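Local atomic coordinates of proto-oncogene tyrosine-protein kinase receptor Ret (PDB entry 7AMK), a protein that serves as a receptor tyrosine kinase that recognises GDNF together with the co-receptor GFR alpha 1 through an ectodomain of calcium-binding cadherin-like domains. Residues Pro138-Arg144 / Asn225-Asp231; Asn11-Gly15 / Thr65-Ser69. The protein carries 4 engineered substitutions. The contacts are given in a common frame with arbitrary orientation. Residue numbers count along the deposited sequence, not the author numbering.

Interaction 1 of 2, residues Pro138-Arg144 / Asn225-Asp231. With CA (calcium ion), chain M; CA (calcium ion), chain L; CA (calcium ion), chain N.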
loop_
_atom_site.group_PDB
_atom_site.type_symbol
_atom_site.label_atom_id
_atom_site.label_comp_id
_atom_site.label_asym_id
_atom_site.label_seq_id
_atom_site.Cartn_x
_atom_site.Cartn_y
_atom_site.Cartn_z
ATOM N N PRO A 138 -11.779 43.979 -0.246
ATOM C CA PRO A 138 -12.493 43.613 -1.473
ATOM C C PRO A 138 -11.813 42.429 -2.154
ATOM O O PRO A 138 -10.731 41.976 -1.768
ATOM C CB PRO A 138 -12.440 44.901 -2.313
ATOM C CG PRO A 138 -11.280 45.668 -1.778
ATOM C CD PRO A 138 -11.141 45.299 -0.327
ATOM N N HIS A 139 -12.498 41.882 -3.148
ATOM C CA HIS A 139 -11.917 40.816 -3.938
ATOM C C HIS A 139 -12.267 41.079 -5.378
ATOM O O HIS A 139 -13.340 41.606 -5.663
ATOM C CB HIS A 139 -12.423 39.428 -3.520
ATOM C CG HIS A 139 -13.916 39.289 -3.564
ATOM N ND1 HIS A 139 -14.613 39.053 -4.732
ATOM C CD2 HIS A 139 -14.850 39.366 -2.581
ATOM C CE1 HIS A 139 -15.907 38.985 -4.467
ATOM N NE2 HIS A 139 -16.078 39.174 -3.170
ATOM N N ILE A 140 -11.345 40.755 -6.276
ATOM C CA ILE A 140 -11.636 40.734 -7.697
ATOM C C ILE A 140 -11.106 39.414 -8.245
ATOM O O ILE A 140 -10.296 38.734 -7.617
ATOM C CB ILE A 140 -11.010 41.930 -8.431
ATOM C CG1 ILE A 140 -9.520 41.987 -8.102
ATOM C CG2 ILE A 140 -11.612 43.218 -7.973
ATOM C CD1 ILE A 140 -8.775 43.035 -8.872
ATOM N N THR A 141 -11.559 39.064 -9.436
ATOM C CA THR A 141 -11.052 37.877 -10.099
ATOM C C THR A 141 -9.983 38.287 -11.102
ATOM O O THR A 141 -10.032 39.379 -11.666
ATOM C CB THR A 141 -12.176 37.101 -10.788
ATOM O OG1 THR A 141 -13.164 36.766 -9.815
ATOM C CG2 THR A 141 -11.642 35.787 -11.426
ATOM N N GLU A 142 -8.997 37.410 -11.286
ATOM C CA GLU A 142 -7.941 37.661 -12.261
ATOM C C GLU A 142 -8.540 37.780 -13.671
ATOM O O GLU A 142 -9.686 37.394 -13.925
ATOM C CB GLU A 142 -6.895 36.540 -12.180
ATOM C CG GLU A 142 -7.440 35.175 -12.551
ATOM C CD GLU A 142 -6.370 34.132 -12.809
ATOM O OE1 GLU A 142 -5.186 34.479 -13.014
ATOM O OE2 GLU A 142 -6.739 32.945 -12.798
ATOM N N ASN A 143 -7.767 38.372 -14.581
ATOM C CA ASN A 143 -8.112 38.437 -16.023
ATOM C C ASN A 143 -9.443 39.147 -16.283
ATOM O O ASN A 143 -10.229 38.729 -17.137
ATOM C CB ASN A 143 -8.161 37.047 -16.662
ATOM C CG ASN A 143 -6.895 36.258 -16.454
ATOM O OD1 ASN A 143 -5.807 36.816 -16.373
ATOM N ND2 ASN A 143 -7.034 34.940 -16.353
ATOM N N ARG A 144 -9.706 40.226 -15.552
ATOM C CA ARG A 144 -10.971 40.939 -15.656
ATOM C C ARG A 144 -10.731 42.411 -15.957
ATOM O O ARG A 144 -9.666 42.963 -15.668
ATOM C CB ARG A 144 -11.802 40.836 -14.365
ATOM C CG ARG A 144 -12.369 39.485 -14.084
ATOM C CD ARG A 144 -13.387 39.100 -15.126
ATOM N NE ARG A 144 -14.047 37.851 -14.755
ATOM C CZ ARG A 144 -13.603 36.648 -15.091
ATOM N NH1 ARG A 144 -12.512 36.497 -15.817
ATOM N NH2 ARG A 144 -14.273 35.570 -14.690
ATOM N N ASN A 225 -8.114 40.721 -2.280
ATOM C CA ASN A 225 -7.920 39.313 -2.588
ATOM C C ASN A 225 -8.143 39.090 -4.080
ATOM O O ASN A 225 -9.016 39.717 -4.672
ATOM C CB ASN A 225 -8.875 38.432 -1.777
ATOM C CG ASN A 225 -8.612 38.492 -0.258
ATOM O OD1 ASN A 225 -7.592 38.016 0.223
ATOM N ND2 ASN A 225 -9.551 39.057 0.485
ATOM N N ILE A 226 -7.305 38.254 -4.701
ATOM C CA ILE A 226 -7.426 37.948 -6.130
ATOM C C ILE A 226 -7.950 36.527 -6.276
ATOM O O ILE A 226 -7.293 35.563 -5.849
ATOM C CB ILE A 226 -6.100 38.111 -6.892
ATOM C CG1 ILE A 226 -5.434 39.489 -6.644
ATOM C CG2 ILE A 226 -6.342 37.879 -8.390
ATOM C CD1 ILE A 226 -6.255 40.731 -7.052
ATOM N N TYR A 227 -9.131 36.401 -6.873
ATOM C CA TYR A 227 -9.736 35.103 -7.129
ATOM C C TYR A 227 -9.230 34.501 -8.432
ATOM O O TYR A 227 -8.899 35.202 -9.389
ATOM C CB TYR A 227 -11.258 35.209 -7.181
ATOM C CG TYR A 227 -11.894 35.424 -5.835
ATOM C CD1 TYR A 227 -11.126 35.506 -4.675
ATOM C CD2 TYR A 227 -13.266 35.514 -5.716
ATOM C CE1 TYR A 227 -11.723 35.698 -3.421
ATOM C CE2 TYR A 227 -13.871 35.696 -4.491
ATOM C CZ TYR A 227 -13.106 35.798 -3.353
ATOM O OH TYR A 227 -13.751 36.002 -2.162
ATOM N N ASP A 228 -9.192 33.183 -8.455
ATOM C CA ASP A 228 -8.574 32.412 -9.516
ATOM C C ASP A 228 -9.615 32.042 -10.552
ATOM O O ASP A 228 -10.785 31.822 -10.242
ATOM C CB ASP A 228 -7.951 31.138 -8.933
ATOM C CG ASP A 228 -7.129 30.382 -9.920
ATOM O OD1 ASP A 228 -6.144 30.944 -10.399
ATOM O OD2 ASP A 228 -7.447 29.211 -10.194
ATOM N N GLU A 229 -9.175 31.943 -11.793
ATOM C CA GLU A 229 -9.987 31.305 -12.812
ATOM C C GLU A 229 -9.138 30.244 -13.499
ATOM O O GLU A 229 -7.922 30.181 -13.315
ATOM C CB GLU A 229 -10.547 32.324 -13.807
ATOM C CG GLU A 229 -9.575 32.811 -14.807
ATOM C CD GLU A 229 -10.248 33.701 -15.852
ATOM O OE1 GLU A 229 -11.454 33.983 -15.684
ATOM O OE2 GLU A 229 -9.584 34.117 -16.836
ATOM N N ASP A 230 -9.792 29.391 -14.280
ATOM C CA ASP A 230 -9.132 28.256 -14.922
ATOM C C ASP A 230 -8.491 28.789 -16.197
ATOM O O ASP A 230 -9.122 28.882 -17.248
ATOM C CB ASP A 230 -10.134 27.128 -15.177
ATOM C CG ASP A 230 -9.506 25.884 -15.846
ATOM O OD1 ASP A 230 -8.277 25.808 -16.044
ATOM O OD2 ASP A 230 -10.285 24.974 -16.180
ATOM N N ASP A 231 -7.219 29.177 -16.097
ATOM C CA ASP A 231 -6.526 29.766 -17.240
ATOM C C ASP A 231 -5.167 29.109 -17.463
ATOM O O ASP A 231 -4.289 29.710 -18.091
ATOM C CB ASP A 231 -6.392 31.296 -17.082
ATOM C CG ASP A 231 -5.474 31.707 -15.899
ATOM O OD1 ASP A 231 -4.986 30.836 -15.149
ATOM O OD2 ASP A 231 -5.231 32.920 -15.738
HETATM CA CA CA M . -5.662 30.823 -12.787
HETATM CA CA CA L . -3.570 33.704 -14.414
HETATM CA CA CA N . -6.454 24.633 -15.197
HETATM O O HOH W 1 -1.968 32.735 -15.814
HETATM O O HOH W 2 -3.884 35.631 -15.682
#
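Strands 139-141 and 225-227 run parallel, their axes approaching to 4.5 Å at 29°. Four backbone hydrogen bonds of 2.7 to 3.0 Å join the segments: Asn225 N to Pro138 O, Ile140 N to Asn225 O, Tyr227 N to Ile140 O and Glu142 N to Tyr227 O. His139 stacks on Tyr227 in an offset pair; on the other face Ile140 CG1 meets Ile226 CD1 at 3.7 Å. Beyond, Glu142 bridges two ions, OE2 to calcium M (2.4 Å) and OE1 to calcium L (2.3 Å), as does Asp231; Asp228 OD1 and Glu229 O bind M, and Asp230 OD1 binds calcium N at 2.3 Å. Asp228 also engages Arg195. Asn143 ND2 donates to Glu229 OE2 (2.7 Å) and Asp231 OD2 (2.8 Å), Glu229 N to Glu142 OE2 (2.8 Å), and Arg144 NH1 salt-bridges Glu229 OE1 (2.7 Å). Asp194, Glu196 and Asp265 help complete the sites, as in classical cadherins. Edge strand 139-141 lies beside 215-227, then antiparallel 200-210; Ile140 packs on Leu149 of strand 147-151.

Interaction 2 of 2, residues Asn11-Gly15 / Thr65-Ser69. With NAG (2-acetamido-2-deoxy-beta-D-glucopyranose), chain C; FUC (alpha-L-fucopyranose), chain B.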
loop_
_atom_site.group_PDB
_atom_site.type_symbol
_atom_site.label_atom_id
_atom_site.label_comp_id
_atom_site.label_asym_id
_atom_site.label_seq_id
_atom_site.Cartn_x
_atom_site.Cartn_y
_atom_site.Cartn_z
ATOM N N ASN A 11 -23.928 53.421 9.839
ATOM C CA ASN A 11 -24.838 53.874 10.875
ATOM C C ASN A 11 -25.792 54.908 10.293
ATOM O O ASN A 11 -25.430 55.680 9.398
ATOM C CB ASN A 11 -24.063 54.489 12.043
ATOM C CG ASN A 11 -22.970 53.579 12.544
ATOM O OD1 ASN A 11 -23.202 52.397 12.780
ATOM N ND2 ASN A 11 -21.764 54.117 12.682
ATOM N N ILE A 12 -27.012 54.907 10.800
ATOM C CA ILE A 12 -27.987 55.936 10.477
ATOM C C ILE A 12 -28.530 56.454 11.800
ATOM O O ILE A 12 -28.590 55.733 12.805
ATOM C CB ILE A 12 -29.130 55.418 9.559
ATOM C CG1 ILE A 12 -29.820 54.196 10.167
ATOM C CG2 ILE A 12 -28.617 55.120 8.154
ATOM C CD1 ILE A 12 -30.987 53.682 9.328
ATOM N N TYR A 13 -28.922 57.718 11.794
ATOM C CA TYR A 13 -29.311 58.412 13.002
ATOM C C TYR A 13 -30.711 58.981 12.868
ATOM O O TYR A 13 -31.167 59.289 11.764
ATOM C CB TYR A 13 -28.335 59.553 13.325
ATOM C CG TYR A 13 -26.943 59.070 13.563
ATOM C CD1 TYR A 13 -26.533 58.714 14.838
ATOM C CD2 TYR A 13 -26.032 58.965 12.521
ATOM C CE1 TYR A 13 -25.248 58.266 15.073
ATOM C CE2 TYR A 13 -24.735 58.515 12.749
ATOM C CZ TYR A 13 -24.359 58.169 14.031
ATOM O OH TYR A 13 -23.090 57.721 14.296
ATOM N N VAL A 14 -31.382 59.121 14.020
ATOM C CA VAL A 14 -32.593 59.936 14.105
ATOM C C VAL A 14 -32.263 61.347 13.636
ATOM O O VAL A 14 -31.182 61.884 13.921
ATOM C CB VAL A 14 -33.149 59.933 15.544
ATOM C CG1 VAL A 14 -34.473 60.741 15.663
ATOM C CG2 VAL A 14 -33.348 58.496 16.039
ATOM N N GLY A 15 -33.190 61.951 12.892
ATOM C CA GLY A 15 -32.995 63.278 12.354
ATOM C C GLY A 15 -32.234 63.347 11.042
ATOM O O GLY A 15 -32.292 64.376 10.363
ATOM N N THR A 65 -37.055 61.258 6.269
ATOM C CA THR A 65 -36.307 61.771 7.415
ATOM C C THR A 65 -36.608 60.919 8.646
ATOM O O THR A 65 -37.773 60.767 9.035
ATOM C CB THR A 65 -36.652 63.235 7.678
ATOM O OG1 THR A 65 -36.397 63.988 6.490
ATOM C CG2 THR A 65 -35.797 63.795 8.823
ATOM N N LEU A 66 -35.561 60.360 9.240
ATOM C CA LEU A 66 -35.715 59.387 10.310
ATOM C C LEU A 66 -36.179 60.047 11.605
ATOM O O LEU A 66 -35.695 61.114 11.991
ATOM C CB LEU A 66 -34.389 58.658 10.535
ATOM C CG LEU A 66 -33.942 57.812 9.350
ATOM C CD1 LEU A 66 -32.684 57.079 9.705
ATOM C CD2 LEU A 66 -35.057 56.831 8.942
ATOM N N GLU A 67 -37.102 59.394 12.300
ATOM C CA GLU A 67 -37.676 59.971 13.504
ATOM C C GLU A 67 -37.553 59.000 14.666
ATOM O O GLU A 67 -37.287 57.813 14.485
ATOM C CB GLU A 67 -39.126 60.376 13.269
ATOM C CG GLU A 67 -39.224 61.794 12.744
ATOM C CD GLU A 67 -40.195 61.927 11.605
ATOM O OE1 GLU A 67 -40.784 60.899 11.209
ATOM O OE2 GLU A 67 -40.370 63.059 11.107
ATOM N N TRP A 68 -37.719 59.531 15.878
ATOM C CA TRP A 68 -37.682 58.685 17.067
ATOM C C TRP A 68 -38.591 57.465 16.926
ATOM O O TRP A 68 -38.184 56.339 17.238
ATOM C CB TRP A 68 -38.075 59.493 18.300
ATOM C CG TRP A 68 -37.125 60.591 18.611
ATOM C CD1 TRP A 68 -37.323 61.928 18.425
ATOM C CD2 TRP A 68 -35.807 60.449 19.142
ATOM N NE1 TRP A 68 -36.208 62.631 18.814
ATOM C CE2 TRP A 68 -35.264 61.746 19.263
ATOM C CE3 TRP A 68 -35.030 59.352 19.525
ATOM C CZ2 TRP A 68 -33.980 61.973 19.750
ATOM C CZ3 TRP A 68 -33.764 59.578 20.012
ATOM C CH2 TRP A 68 -33.249 60.880 20.123
ATOM N N SER A 69 -39.826 57.670 16.440
ATOM C CA SER A 69 -40.776 56.564 16.323
ATOM C C SER A 69 -40.312 55.504 15.325
ATOM O O SER A 69 -40.634 54.321 15.490
ATOM C CB SER A 69 -42.170 57.091 15.945
ATOM O OG SER A 69 -42.174 57.797 14.710
HETATM C C1 NAG C . -34.702 55.976 22.361
HETATM C C2 NAG C . -34.948 55.241 23.674
HETATM C C3 NAG C . -36.147 55.838 24.400
HETATM C C4 NAG C . -36.032 57.353 24.512
HETATM C C5 NAG C . -35.692 57.973 23.162
HETATM C C6 NAG C . -35.398 59.450 23.258
HETATM C C7 NAG C . -34.179 52.911 23.535
HETATM C C8 NAG C . -34.586 51.490 23.282
HETATM N N2 NAG C . -35.156 53.819 23.451
HETATM O O3 NAG C . -36.218 55.249 25.693
HETATM O O4 NAG C . -37.284 57.890 24.929
HETATM O O5 NAG C . -34.520 57.352 22.615
HETATM O O6 NAG C . -34.107 59.665 23.808
HETATM O O7 NAG C . -33.016 53.225 23.795
HETATM C C1 FUC B . -34.218 60.597 24.896
HETATM C C2 FUC B . -32.846 60.648 25.621
HETATM C C3 FUC B . -31.776 61.282 24.743
HETATM C C4 FUC B . -32.231 62.660 24.248
HETATM C C5 FUC B . -33.623 62.554 23.574
HETATM C C6 FUC B . -34.241 63.902 23.205
HETATM O O2 FUC B . -32.412 59.364 26.063
HETATM O O3 FUC B . -30.597 61.467 25.512
HETATM O O4 FUC B . -32.262 63.574 25.332
HETATM O O5 FUC B . -34.592 61.875 24.415
#
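A tryptophan packed against an N-linked glycan marks this corner of the first cadherin-like domain, where the end of an edge strand meets the start of a short helix. Trp68 is held between protein and sugar: Val14 CG1 lies 3.8 Å from the centroid of its five-membered ring in a CH-pi contact, and C6 of the N-acetylglucosamine lies over the opposite face. Trp68 CZ3 is 3.5 Å from O5 of that sugar, and Trp68 CH2 is 3.9 Å from C5 of the fucose; the glycan is probably attached to Asn115. Strand 7-14 runs parallel to 106-114 in the mixed sheet of this sandwich-like domain, and the chain then continues through Gly15, at whose backbone angles any CB would clash with the carbonyl oxygen of Val14. Gly15 N donates to Leu66 O at 2.8 Å, tying it to the approach to helix 68-72. Glu67 takes the N-cap position of this helix. Deeper in, Leu66 CD1 meets Ile12 CD1 at 3.8 Å and rests beside Tyr13 O at 3.4 Å.

Overall arrangement
The two contacts illustrate how a repeated cadherin-like topology can be put to different uses. In each of the first two domains the first strand, 7-14 or 139-141, lies at a sheet edge, parallel to the domain's last long strand; interaction 1 is that pairing itself, whereas interaction 2 joins the end of such an edge strand to the loop leading into a short helix and its first residue. Their centres are 40 Å apart and their nearest atoms about 18 Å, so they do not touch. Interaction 1 supplies ligands to all three calcium ions between the second and third domains; interaction 2 sits under a glycan. The chain leading into strand 7-14 links them indirectly, since the backbone of His139 hydrogen-bonds to the backbone carbonyl of Pro4.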